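Local coordinates for protein adenylate cyclase (Hippeastrum hybrid cultivar, PDB 6YP4) that acts chiefly as a triphosphatase, although it carries the name of a putative adenylate cyclase, at residues T29-A40 / E126-R137. Residues are numbered along the deposited sequence; the frame is centred on the assembly and turned at random.
Sequences THLQHNLFFDTA and EFVCLGGFRNVR. With GCP (phosphomethylphosphonic acid guanylate ester), chain B.
Gln32 and Asn135 face each other as a hydrogen-bonded pair where strands 29-39 and 127-137 run antiparallel in the wall of the CYTH fold, the beta tunnel of triphosphate tunnel enzymes. The tight side is the tunnel interior, lined by Gln32, Asn34, Phe36, Phe133, Asn135 and Arg137. A chi1 of -179° swings the Asn135 amide away from its own backbone N and alongside Gln32; ND2 gives a hydrogen bond of 3.1 Å to Gln32 OE1 from above the carbonyl plane, while OD1 pairs with Thr153. Gln32 OE1 also lies over the centre of the Arg137 guanidinium, 3.9 Å above its plane. At the edge of that guanidinium, NH1 and NH2 both grip O2B of the GTP analogue, NH1 at 3.0 Å, while Asp151 holds NE. Shortening Gln32 to an alanine would probably strip the cover from this guanidinium face and leave Asn135 ND2 relying on Asp151. Farther along, Phe36 CE1 meets Phe133 CE2 at 3.4 Å, the near-parallel rings slid apart.

The outward face is looser and partly exposed at the end with Leu31, Arg134 and Val136: Leu31 CD1 brushes Val136 CG2 at 4.1 Å and lies over the Arg134 guanidinium in one of that arginine's two conformers. Near Phe36 a beta bulge sets two residues, Leu130 and Gly131, opposite one: Phe36 O takes Leu130 N at 2.7 Å, whereas Phe36 N bonds to Gly131 O at 3.0 Å.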
ATOM      1  N   THR A  29     -10.413   3.656  -3.407  1.00 15.78           N
ATOM      2  CA  THR A  29     -11.148   2.565  -4.053  1.00 18.03           C
ATOM      3  C   THR A  29     -10.680   2.486  -5.501  1.00 21.51           C
ATOM      4  O   THR A  29     -10.636   3.512  -6.184  1.00 25.06           O
ATOM      5  CB  THR A  29     -12.667   2.799  -3.997  1.00 23.30           C
ATOM      6  OG1 THR A  29     -13.069   2.916  -2.629  1.00 23.11           O
ATOM      7  CG2 THR A  29     -13.483   1.641  -4.724  1.00 21.89           C
ATOM      8  N   HIS A  30     -10.328   1.279  -5.960  1.00 21.28           N
ATOM      9  CA  HIS A  30      -9.849   1.073  -7.317  1.00 24.03           C
ATOM     10  C   HIS A  30     -10.420  -0.206  -7.921  1.00 16.13           C
ATOM     11  O   HIS A  30     -10.755  -1.158  -7.215  1.00 23.92           O
ATOM     12  CB  HIS A  30      -8.325   1.018  -7.360  1.00 23.36           C
ATOM     13  CG  HIS A  30      -7.690   2.347  -7.082  1.00 29.58           C
ATOM     14  ND1 HIS A  30      -7.500   3.297  -8.061  1.00 31.85           N
ATOM     15  CD2 HIS A  30      -7.282   2.912  -5.922  1.00 27.27           C
ATOM     16  CE1 HIS A  30      -6.961   4.378  -7.520  1.00 31.60           C
ATOM     17  NE2 HIS A  30      -6.808   4.165  -6.227  1.00 26.94           N
ATOM     18  N   LEU A  31     -10.450  -0.212  -9.253  1.00 24.19           N
ATOM     19  CA  LEU A  31     -10.892  -1.329 -10.079  1.00 32.13           C
ATOM     20  C   LEU A  31      -9.686  -2.158 -10.518  1.00 27.90           C
ATOM     21  O   LEU A  31      -8.689  -1.604 -10.985  1.00 22.59           O
ATOM     22  CB  LEU A  31     -11.643  -0.789 -11.298  1.00 31.29           C
ATOM     23  CG  LEU A  31     -12.046  -1.808 -12.348  1.00 33.99           C
ATOM     24  CD1 LEU A  31     -13.029  -2.758 -11.709  1.00 27.10           C
ATOM     25  CD2 LEU A  31     -12.671  -1.106 -13.534  1.00 36.44           C
ATOM     26  N   GLN A  32      -9.768  -3.475 -10.342  1.00 24.61           N
ATOM     27  CA  GLN A  32      -8.720  -4.409 -10.746  1.00 17.97           C
ATOM     28  C   GLN A  32      -9.277  -5.398 -11.760  1.00 27.20           C
ATOM     29  O   GLN A  32     -10.399  -5.893 -11.597  1.00 29.26           O
ATOM     30  CB  GLN A  32      -8.173  -5.194  -9.539  1.00 22.16           C
ATOM     31  CG  GLN A  32      -8.014  -4.354  -8.244  1.00 26.47           C
ATOM     32  CD  GLN A  32      -7.488  -5.157  -7.067  1.00 28.46           C
ATOM     33  OE1 GLN A  32      -8.023  -6.210  -6.746  1.00 33.09           O
ATOM     34  NE2 GLN A  32      -6.395  -4.660  -6.418  1.00 30.46           N
ATOM     35  N   HIS A  33      -8.497  -5.693 -12.803  1.00 21.04           N
ATOM     36  CA  HIS A  33      -8.727  -6.869 -13.645  1.00 22.83           C
ATOM     37  C   HIS A  33      -7.546  -7.813 -13.481  1.00 27.46           C
ATOM     38  O   HIS A  33      -6.399  -7.431 -13.744  1.00 26.49           O
ATOM     39  CB  HIS A  33      -8.936  -6.487 -15.119  1.00 19.83           C
ATOM     40  CG  HIS A  33     -10.199  -5.713 -15.380  1.00 29.65           C
ATOM     41  ND1 HIS A  33     -10.290  -4.347 -15.207  1.00 28.11           N
ATOM     42  CD2 HIS A  33     -11.421  -6.114 -15.835  1.00 31.26           C
ATOM     43  CE1 HIS A  33     -11.513  -3.947 -15.500  1.00 38.57           C
ATOM     44  NE2 HIS A  33     -12.220  -4.999 -15.899  1.00 33.53           N
ATOM     45  N   ASN A  34      -7.823  -9.032 -13.015  1.00 18.45           N
ATOM     46  CA  ASN A  34      -6.807 -10.034 -12.736  1.00 20.85           C
ATOM     47  C   ASN A  34      -6.780 -11.056 -13.868  1.00 33.24           C
ATOM     48  O   ASN A  34      -7.801 -11.691 -14.146  1.00 25.99           O
ATOM     49  CB  ASN A  34      -7.101 -10.736 -11.409  1.00 24.07           C
ATOM     50  CG  ASN A  34      -7.189  -9.773 -10.237  1.00 28.89           C
ATOM     51  OD1 ASN A  34      -6.209  -9.127  -9.894  1.00 33.09           O
ATOM     52  ND2 ASN A  34      -8.342  -9.735  -9.566  1.00 34.17           N
ATOM     53  N   LEU A  35      -5.626 -11.232 -14.508  1.00 27.24           N
ATOM     54  CA  LEU A  35      -5.465 -12.273 -15.519  1.00 31.03           C
ATOM     55  C   LEU A  35      -4.386 -13.269 -15.105  1.00 32.53           C
ATOM     56  O   LEU A  35      -3.418 -12.914 -14.426  1.00 24.23           O
ATOM     57  CB  LEU A  35      -5.122 -11.687 -16.883  1.00 29.31           C
ATOM     58  CG  LEU A  35      -6.301 -11.049 -17.606  1.00 38.34           C
ATOM     59  CD1 LEU A  35      -6.665  -9.697 -17.012  1.00 30.67           C
ATOM     60  CD2 LEU A  35      -5.969 -10.916 -19.067  1.00 46.90           C
ATOM     61  N   PHE A  36      -4.545 -14.524 -15.535  1.00 27.01           N
ATOM     62  CA  PHE A  36      -3.685 -15.613 -15.081  1.00 23.79           C
ATOM     63  C   PHE A  36      -3.131 -16.410 -16.258  1.00 36.24           C
ATOM     64  O   PHE A  36      -3.740 -16.485 -17.333  1.00 36.28           O
ATOM     65  CB  PHE A  36      -4.440 -16.554 -14.126  1.00 26.12           C
ATOM     66  CG  PHE A  36      -4.953 -15.871 -12.900  1.00 26.41           C
ATOM     67  CD1 PHE A  36      -6.198 -15.248 -12.911  1.00 31.75           C
ATOM     68  CD2 PHE A  36      -4.194 -15.835 -11.738  1.00 26.19           C
ATOM     69  CE1 PHE A  36      -6.677 -14.600 -11.797  1.00 28.14           C
ATOM     70  CE2 PHE A  36      -4.664 -15.179 -10.622  1.00 22.96           C
ATOM     71  CZ  PHE A  36      -5.912 -14.572 -10.645  1.00 24.27           C
ATOM     72  N   PHE A  37      -1.964 -17.019 -16.029  1.00 26.07           N
ATOM     73  CA  PHE A  37      -1.169 -17.648 -17.076  1.00 29.43           C
ATOM     74  C   PHE A  37      -0.519 -18.917 -16.547  1.00 38.59           C
ATOM     75  O   PHE A  37      -0.240 -19.031 -15.350  1.00 44.31           O
ATOM     76  CB  PHE A  37      -0.080 -16.679 -17.591  1.00 29.78           C
ATOM     77  CG  PHE A  37      -0.617 -15.381 -18.069  1.00 36.64           C
ATOM     78  CD1 PHE A  37      -0.893 -15.198 -19.415  1.00 29.00           C
ATOM     79  CD2 PHE A  37      -0.870 -14.343 -17.171  1.00 31.70           C
ATOM     80  CE1 PHE A  37      -1.397 -14.001 -19.868  1.00 31.82           C
ATOM     81  CE2 PHE A  37      -1.379 -13.143 -17.609  1.00 30.57           C
ATOM     82  CZ  PHE A  37      -1.650 -12.964 -18.961  1.00 21.97           C
ATOM     83  N   ASP A  38      -0.279 -19.870 -17.453  1.00 40.45           N
ATOM     84  CA  ASP A  38       0.320 -21.160 -17.122  1.00 32.84           C
ATOM     85  C   ASP A  38       0.730 -21.811 -18.437  1.00 39.09           C
ATOM     86  O   ASP A  38       0.395 -21.321 -19.520  1.00 39.85           O
ATOM     87  CB  ASP A  38      -0.653 -22.052 -16.342  1.00 40.70           C
ATOM     88  CG  ASP A  38       0.049 -23.145 -15.540  1.00 44.35           C
ATOM     89  OD1 ASP A  38       1.227 -23.440 -15.838  1.00 44.96           O
ATOM     90  OD2 ASP A  38      -0.586 -23.722 -14.615  1.00 41.81           O
ATOM     91  N   THR A  39       1.475 -22.911 -18.338  1.00 42.79           N
ATOM     92  CA  THR A  39       1.734 -23.727 -19.515  1.00 42.39           C
ATOM     93  C   THR A  39       0.452 -24.423 -19.961  1.00 52.27           C
ATOM     94  O   THR A  39      -0.510 -24.570 -19.198  1.00 47.50           O
ATOM     95  CB  THR A  39       2.784 -24.798 -19.240  1.00 49.07           C
ATOM     96  OG1 THR A  39       2.314 -25.665 -18.192  1.00 53.01           O
ATOM     97  CG2 THR A  39       4.121 -24.175 -18.863  1.00 45.38           C
ATOM     98  N   ALA A  40       0.455 -24.867 -21.218  1.00 54.70           N
ATOM     99  CA  ALA A  40      -0.675 -25.632 -21.725  1.00 55.48           C
ATOM    100  C   ALA A  40      -0.916 -26.878 -20.880  1.00 52.68           C
ATOM    101  O   ALA A  40      -2.066 -27.235 -20.601  1.00 54.01           O
ATOM    102  CB  ALA A  40      -0.435 -25.995 -23.188  1.00 55.34           C
ATOM    103  N   GLU A 126       5.304 -21.995 -24.377  1.00 68.49           N
ATOM    104  CA  GLU A 126       4.322 -22.924 -23.840  1.00 67.20           C
ATOM    105  C   GLU A 126       3.175 -22.233 -23.114  1.00 61.83           C
ATOM    106  O   GLU A 126       2.135 -22.863 -22.874  1.00 51.40           O
ATOM    107  CB  GLU A 126       5.042 -23.863 -22.875  1.00 75.33           C
ATOM    108  CG  GLU A 126       6.196 -23.108 -22.214  1.00 80.09           C
ATOM    109  CD  GLU A 126       7.074 -23.956 -21.335  1.00 83.25           C
ATOM    110  OE1 GLU A 126       6.904 -25.199 -21.319  1.00 82.54           O
ATOM    111  OE2 GLU A 126       7.946 -23.359 -20.670  1.00 81.38           O
ATOM    112  N   PHE A 127       3.326 -20.960 -22.756  1.00 54.69           N
ATOM    113  CA  PHE A 127       2.359 -20.347 -21.863  1.00 44.43           C
ATOM    114  C   PHE A 127       1.100 -19.908 -22.592  1.00 47.88           C
ATOM    115  O   PHE A 127       1.127 -19.517 -23.765  1.00 43.43           O
ATOM    116  CB  PHE A 127       2.979 -19.171 -21.120  1.00 42.80           C
ATOM    117  CG  PHE A 127       3.761 -19.599 -19.939  1.00 48.90           C
ATOM    118  CD1 PHE A 127       3.218 -19.525 -18.669  1.00 42.22           C
ATOM    119  CD2 PHE A 127       5.023 -20.144 -20.101  1.00 50.03           C
ATOM    120  CE1 PHE A 127       3.938 -19.950 -17.574  1.00 43.21           C
ATOM    121  CE2 PHE A 127       5.748 -20.572 -19.017  1.00 47.72           C
ATOM    122  CZ  PHE A 127       5.209 -20.478 -17.751  1.00 48.35           C
ATOM    123  N   VAL A 128      -0.017 -19.989 -21.860  1.00 40.53           N
ATOM    124  CA  VAL A 128      -1.346 -19.621 -22.329  1.00 42.22           C
ATOM    125  C   VAL A 128      -2.037 -18.838 -21.216  1.00 39.15           C
ATOM    126  O   VAL A 128      -1.678 -18.941 -20.039  1.00 38.20           O
ATOM    127  CB  VAL A 128      -2.181 -20.872 -22.719  1.00 39.72           C
ATOM    128  CG1 VAL A 128      -1.445 -21.714 -23.798  1.00 42.91           C
ATOM    129  CG2 VAL A 128      -2.453 -21.718 -21.490  1.00 39.98           C
ATOM    130  N   CYS A 129      -3.042 -18.045 -21.600  1.00 33.52           N
ATOM    131  CA  CYS A 129      -3.847 -17.299 -20.635  1.00 37.45           C
ATOM    132  C   CYS A 129      -5.006 -18.163 -20.160  1.00 38.61           C
ATOM    133  O   CYS A 129      -5.710 -18.769 -20.974  1.00 37.79           O
ATOM    134  CB  CYS A 129      -4.380 -15.996 -21.245  1.00 39.16           C
ATOM    135  SG  CYS A 129      -5.253 -14.887 -20.089  1.00 33.76           S
ATOM    136  N   LEU A 130      -5.206 -18.206 -18.844  1.00 37.41           N
ATOM    137  CA  LEU A 130      -6.300 -18.942 -18.227  1.00 40.65           C
ATOM    138  C   LEU A 130      -7.588 -18.128 -18.146  1.00 38.37           C
ATOM    139  O   LEU A 130      -8.623 -18.680 -17.776  1.00 40.76           O
ATOM    140  CB  LEU A 130      -5.890 -19.414 -16.821  1.00 38.39           C
ATOM    141  CG  LEU A 130      -4.569 -20.176 -16.664  1.00 32.98           C
ATOM    142  CD1 LEU A 130      -4.403 -20.665 -15.240  1.00 35.35           C
ATOM    143  CD2 LEU A 130      -4.513 -21.365 -17.617  1.00 39.60           C
ATOM    144  N   GLY A 131      -7.558 -16.863 -18.536  1.00 29.98           N
ATOM    145  CA  GLY A 131      -8.662 -15.955 -18.312  1.00 34.27           C
ATOM    146  C   GLY A 131      -8.472 -15.169 -17.029  1.00 33.21           C
ATOM    147  O   GLY A 131      -7.363 -15.060 -16.494  1.00 30.38           O
ATOM    148  N   GLY A 132      -9.571 -14.634 -16.518  1.00 30.45           N
ATOM    149  CA  GLY A 132      -9.479 -13.849 -15.302  1.00 32.84           C
ATOM    150  C   GLY A 132     -10.817 -13.328 -14.839  1.00 38.67           C
ATOM    151  O   GLY A 132     -11.871 -13.825 -15.242  1.00 31.08           O
ATOM    152  N   PHE A 133     -10.763 -12.316 -13.975  1.00 23.80           N
ATOM    153  CA  PHE A 133     -11.965 -11.759 -13.368  1.00 26.57           C
ATOM    154  C   PHE A 133     -11.659 -10.352 -12.870  1.00 30.10           C
ATOM    155  O   PHE A 133     -10.505  -9.929 -12.805  1.00 24.64           O
ATOM    156  CB  PHE A 133     -12.497 -12.649 -12.231  1.00 23.86           C
ATOM    157  CG  PHE A 133     -11.489 -12.922 -11.141  1.00 30.52           C
ATOM    158  CD1 PHE A 133     -11.397 -12.088 -10.027  1.00 25.29           C
ATOM    159  CD2 PHE A 133     -10.634 -14.018 -11.225  1.00 31.69           C
ATOM    160  CE1 PHE A 133     -10.453 -12.329  -9.021  1.00 26.39           C
ATOM    161  CE2 PHE A 133      -9.696 -14.270 -10.212  1.00 31.91           C
ATOM    162  CZ  PHE A 133      -9.605 -13.417  -9.114  1.00 29.01           C
ATOM    163  N   ARG A 134     -12.725  -9.650 -12.488  1.00 29.18           N
ATOM    164  CA  ARG A 134     -12.718  -8.248 -12.100  0.53 29.78           C
ATOM    165  C   ARG A 134     -12.933  -8.138 -10.585  1.00 26.15           C
ATOM    166  O   ARG A 134     -13.573  -9.000  -9.974  1.00 22.93           O
ATOM    167  CB  ARG A 134     -13.821  -7.499 -12.881  0.53 34.52           C
ATOM    168  CG  ARG A 134     -14.172  -6.068 -12.466  0.53 41.01           C
ATOM    169  CD  ARG A 134     -15.490  -5.616 -13.147  0.53 40.42           C
ATOM    170  NE  ARG A 134     -15.687  -4.160 -13.163  0.53 37.26           N
ATOM    171  CZ  ARG A 134     -16.435  -3.485 -12.290  0.53 38.70           C
ATOM    172  NH1 ARG A 134     -16.551  -2.163 -12.388  0.53 40.50           N
ATOM    173  NH2 ARG A 134     -17.074  -4.125 -11.321  0.53 31.67           N
ATOM    174  N   ASN A 135     -12.386  -7.089  -9.974  1.00 25.92           N
ATOM    175  CA  ASN A 135     -12.583  -6.901  -8.539  1.00 21.58           C
ATOM    176  C   ASN A 135     -12.513  -5.416  -8.205  1.00 25.08           C
ATOM    177  O   ASN A 135     -11.622  -4.712  -8.692  1.00 23.36           O
ATOM    178  CB  ASN A 135     -11.536  -7.691  -7.733  1.00 24.01           C
ATOM    179  CG  ASN A 135     -11.702  -7.545  -6.216  1.00 27.98           C
ATOM    180  OD1 ASN A 135     -12.612  -8.130  -5.614  1.00 30.74           O
ATOM    181  ND2 ASN A 135     -10.782  -6.802  -5.581  1.00 25.65           N
ATOM    182  N   VAL A 136     -13.477  -4.950  -7.419  1.00 21.48           N
ATOM    183  CA  VAL A 136     -13.485  -3.600  -6.868  1.00 22.39           C
ATOM    184  C   VAL A 136     -12.984  -3.678  -5.434  1.00 24.60           C
ATOM    185  O   VAL A 136     -13.560  -4.391  -4.609  1.00 27.45           O
ATOM    186  CB  VAL A 136     -14.881  -2.968  -6.925  1.00 28.90           C
ATOM    187  CG1 VAL A 136     -14.837  -1.544  -6.326  1.00 33.34           C
ATOM    188  CG2 VAL A 136     -15.371  -2.912  -8.352  1.00 28.44           C
ATOM    189  N   ARG A 137     -11.917  -2.941  -5.126  1.00 24.55           N
ATOM    190  CA  ARG A 137     -11.286  -3.008  -3.814  1.00 26.37           C
ATOM    191  C   ARG A 137     -11.301  -1.627  -3.182  1.00 32.22           C
ATOM    192  O   ARG A 137     -10.741  -0.680  -3.745  1.00 26.40           O
ATOM    193  CB  ARG A 137      -9.848  -3.537  -3.908  1.00 28.65           C
ATOM    194  CG  ARG A 137      -9.013  -3.314  -2.637  1.00 29.92           C
ATOM    195  CD  ARG A 137      -7.778  -4.196  -2.654  1.00 32.72           C
ATOM    196  NE  ARG A 137      -8.107  -5.626  -2.714  1.00 30.76           N
ATOM    197  CZ  ARG A 137      -7.214  -6.590  -2.943  1.00 33.01           C
ATOM    198  NH1 ARG A 137      -5.938  -6.287  -3.146  1.00 25.82           N
ATOM    199  NH2 ARG A 137      -7.585  -7.860  -2.979  1.00 34.15           N
TER
HETATM  200  PG  GCP B 301      -6.412 -11.825  -2.166  1.00 63.84           P
HETATM  201  O1G GCP B 301      -7.289 -12.319  -1.054  1.00 64.16           O
HETATM  202  O2G GCP B 301      -7.233 -11.095  -3.205  1.00 55.15           O
HETATM  203  O3G GCP B 301      -5.693 -12.992  -2.797  1.00 72.85           O
HETATM  204  C3B GCP B 301      -5.195 -10.666  -1.451  1.00 51.60           C
HETATM  205  PB  GCP B 301      -4.052 -10.110  -2.800  1.00 51.64           P
HETATM  206  O1B GCP B 301      -3.691 -11.225  -3.738  1.00 43.23           O
HETATM  207  O2B GCP B 301      -4.624  -8.922  -3.533  1.00 47.02           O
HETATM  208  O3A GCP B 301      -2.683  -9.634  -2.025  1.00 66.06           O
HETATM  209  PA  GCP B 301      -1.551  -8.770  -2.846  1.00 85.82           P
HETATM  210  O1A GCP B 301      -0.200  -9.337  -2.447  1.00 95.47           O
HETATM  211  O2A GCP B 301      -1.789  -8.992  -4.325  1.00 94.49           O
HETATM  212  O5' GCP B 301      -1.704  -7.127  -2.488  1.00 69.06           O
HETATM  213  C5' GCP B 301      -2.540  -6.740  -1.406  1.00 64.51           C
HETATM  214  C4' GCP B 301      -1.950  -7.226  -0.014  1.00 68.33           C
HETATM  215  O4' GCP B 301      -0.422  -6.963   0.155  1.00 61.93           O
HETATM  216  C3' GCP B 301      -2.508  -6.566   0.927  1.00 71.52           C
HETATM  217  O3' GCP B 301      -2.844  -7.454   2.022  1.00 75.75           O
HETATM  218  C2' GCP B 301      -1.454  -5.341   1.375  1.00 72.32           C
HETATM  219  O2' GCP B 301      -1.430  -5.120   2.834  1.00 62.66           O
HETATM  220  C1' GCP B 301      -0.293  -5.596   0.907  1.00 65.36           C
HETATM  221  N9  GCP B 301       0.126  -4.495  -0.049  1.00 72.08           N
HETATM  222  C8  GCP B 301      -0.061  -4.631  -1.367  1.00 72.62           C
HETATM  223  N7  GCP B 301       0.392  -3.527  -1.989  1.00 63.69           N
HETATM  224  C5  GCP B 301       0.864  -2.698  -1.045  1.00 67.05           C
HETATM  225  C6  GCP B 301       1.443  -1.433  -1.119  1.00 64.40           C
HETATM  226  O6  GCP B 301       1.590  -0.907  -2.172  1.00 70.34           O
HETATM  227  N1  GCP B 301       1.835  -0.813  -0.006  1.00 61.34           N
HETATM  228  C2  GCP B 301       1.667  -1.416   1.202  1.00 58.69           C
HETATM  229  N2  GCP B 301       2.132  -0.642   2.350  1.00 60.80           N
HETATM  230  N3  GCP B 301       1.099  -2.651   1.276  1.00 69.48           N
HETATM  231  C4  GCP B 301       0.699  -3.290   0.151  1.00 71.59           C